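Tryptophan synthase alpha chain (Pyrococcus furiosus, PDB 2DZW) catalyses the aldol cleavage of indoleglycerol phosphate to indole and glyceraldehyde 3-phosphate, as the alpha subunit of tryptophan synthase. Local coordinates at residues A140-P145 with L162-G167. The protein carries 1 engineered substitution. Residues are numbered along the deposited sequence; the frame is centred on the assembly and turned at random.
Sequences AAPNTP and LVSLYG
A140 and V163 are joined by one backbone hydrogen bond: V163 N donates to A140 O over 2.9 Å, nearly straight at 172°. The same oxygen also receives a CA-H...O contact from L162 CA at 3.5 Å. On one face of the sheet A140 CB meets the CD2 branch of L162 at 3.8 Å, with L149 and I152 of helix 146-155 packed on A140 and A186 of helix 177-187 on L162. A141 CB lies 4.0 Å from V163 CG2; with CG1 anti to the carbonyl carbon (chi1 -63°), CG2 sits between backbone N and carbonyl carbon, close to A140 O as well. P142 lays the CD and CG edge of its ring against 162-167, CD coming within 3.1 Å of V163 O. Within 140-145, A141 to T144 form a type I turn with T144 N bonded to A141 O, and T144 OG1 accepts from A141 N (3.0 Å), closing the turn just past the strand. The arrangement is that of neighbouring fifth and sixth strands at the C-terminal mouth of a TIM barrel, where the V163 side chain lies about 7 Å from those of E36 and D47, the two proton acceptors of the active site.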
loop_
_atom_site.group_PDB
_atom_site.type_symbol
_atom_site.label_atom_id
_atom_site.label_comp_id
_atom_site.label_asym_id
_atom_site.label_seq_id
_atom_site.Cartn_x
_atom_site.Cartn_y
_atom_site.Cartn_z
ATOM N N ALA A 140 -4.140 8.950 -5.641
ATOM C CA ALA A 140 -5.106 9.696 -6.442
ATOM C C ALA A 140 -6.401 8.880 -6.467
ATOM O O ALA A 140 -6.363 7.652 -6.554
ATOM C CB ALA A 140 -4.570 9.906 -7.867
ATOM N N ALA A 141 -7.541 9.561 -6.385
ATOM C CA ALA A 141 -8.838 8.888 -6.382
ATOM C C ALA A 141 -9.655 9.285 -7.612
ATOM O O ALA A 141 -9.310 10.228 -8.312
ATOM C CB ALA A 141 -9.595 9.238 -5.104
ATOM N N PRO A 142 -10.763 8.577 -7.877
ATOM C CA PRO A 142 -11.611 8.874 -9.037
ATOM C C PRO A 142 -12.012 10.349 -9.203
ATOM O O PRO A 142 -12.383 10.785 -10.292
ATOM C CB PRO A 142 -12.817 7.966 -8.816
ATOM C CG PRO A 142 -12.220 6.780 -8.126
ATOM C CD PRO A 142 -11.304 7.440 -7.109
ATOM N N ASN A 143 -11.938 11.124 -8.128
ATOM C CA ASN A 143 -12.309 12.527 -8.216
ATOM C C ASN A 143 -11.088 13.418 -8.395
ATOM O O ASN A 143 -11.171 14.634 -8.258
ATOM C CB ASN A 143 -13.101 12.943 -6.975
ATOM C CG ASN A 143 -12.267 12.914 -5.717
ATOM O OD1 ASN A 143 -11.420 12.037 -5.536
ATOM N ND2 ASN A 143 -12.515 13.866 -4.824
ATOM N N THR A 144 -9.948 12.807 -8.693
ATOM C CA THR A 144 -8.732 13.569 -8.932
ATOM C C THR A 144 -8.751 13.978 -10.417
ATOM O O THR A 144 -8.874 13.128 -11.305
ATOM C CB THR A 144 -7.462 12.714 -8.626
ATOM O OG1 THR A 144 -7.421 12.398 -7.223
ATOM C CG2 THR A 144 -6.187 13.462 -9.012
ATOM N N PRO A 145 -8.663 15.288 -10.698
ATOM C CA PRO A 145 -8.671 15.784 -12.077
ATOM C C PRO A 145 -7.294 15.715 -12.744
ATOM O O PRO A 145 -6.263 15.737 -12.073
ATOM C CB PRO A 145 -9.173 17.214 -11.918
ATOM C CG PRO A 145 -8.562 17.621 -10.646
ATOM C CD PRO A 145 -8.777 16.410 -9.749
ATOM N N LEU A 162 -3.274 4.561 -7.485
ATOM C CA LEU A 162 -4.659 4.903 -7.817
ATOM C C LEU A 162 -5.642 4.103 -6.965
ATOM O O LEU A 162 -5.636 2.871 -6.974
ATOM C CB LEU A 162 -4.938 4.644 -9.307
ATOM C CG LEU A 162 -4.016 5.333 -10.332
ATOM C CD1 LEU A 162 -4.479 4.961 -11.736
ATOM C CD2 LEU A 162 -4.019 6.862 -10.144
ATOM N N VAL A 163 -6.485 4.806 -6.221
ATOM C CA VAL A 163 -7.462 4.136 -5.374
ATOM C C VAL A 163 -8.897 4.402 -5.797
ATOM O O VAL A 163 -9.180 5.283 -6.609
ATOM C CB VAL A 163 -7.317 4.547 -3.891
ATOM C CG1 VAL A 163 -5.966 4.120 -3.372
ATOM C CG2 VAL A 163 -7.513 6.059 -3.734
ATOM N N SER A 164 -9.802 3.629 -5.219
ATOM C CA SER A 164 -11.212 3.740 -5.513
ATOM C C SER A 164 -11.993 3.265 -4.302
ATOM O O SER A 164 -11.916 2.085 -3.940
ATOM C CB SER A 164 -11.537 2.867 -6.714
ATOM O OG SER A 164 -12.931 2.683 -6.829
ATOM N N LEU A 165 -12.754 4.172 -3.682
ATOM C CA LEU A 165 -13.539 3.821 -2.490
ATOM C C LEU A 165 -14.797 3.034 -2.859
ATOM O O LEU A 165 -15.311 2.250 -2.055
ATOM C CB LEU A 165 -13.924 5.086 -1.713
ATOM C CG LEU A 165 -14.026 4.982 -0.185
ATOM C CD1 LEU A 165 -14.254 6.374 0.395
ATOM C CD2 LEU A 165 -15.157 4.047 0.223
ATOM N N TYR A 166 -15.274 3.245 -4.083
ATOM C CA TYR A 166 -16.466 2.574 -4.612
ATOM C C TYR A 166 -16.667 1.133 -4.128
ATOM O O TYR A 166 -17.763 0.749 -3.700
ATOM C CB TYR A 166 -16.418 2.548 -6.146
ATOM C CG TYR A 166 -17.246 3.594 -6.870
ATOM C CD1 TYR A 166 -16.951 4.957 -6.765
ATOM C CD2 TYR A 166 -18.294 3.210 -7.710
ATOM C CE1 TYR A 166 -17.681 5.914 -7.490
ATOM C CE2 TYR A 166 -19.028 4.152 -8.440
ATOM C CZ TYR A 166 -18.719 5.501 -8.326
ATOM O OH TYR A 166 -19.454 6.427 -9.043
ATOM N N GLY A 167 -15.599 0.342 -4.205
ATOM C CA GLY A 167 -15.687 -1.054 -3.833
ATOM C C GLY A 167 -16.112 -1.743 -5.112
ATOM O O GLY A 167 -15.584 -1.433 -6.178
#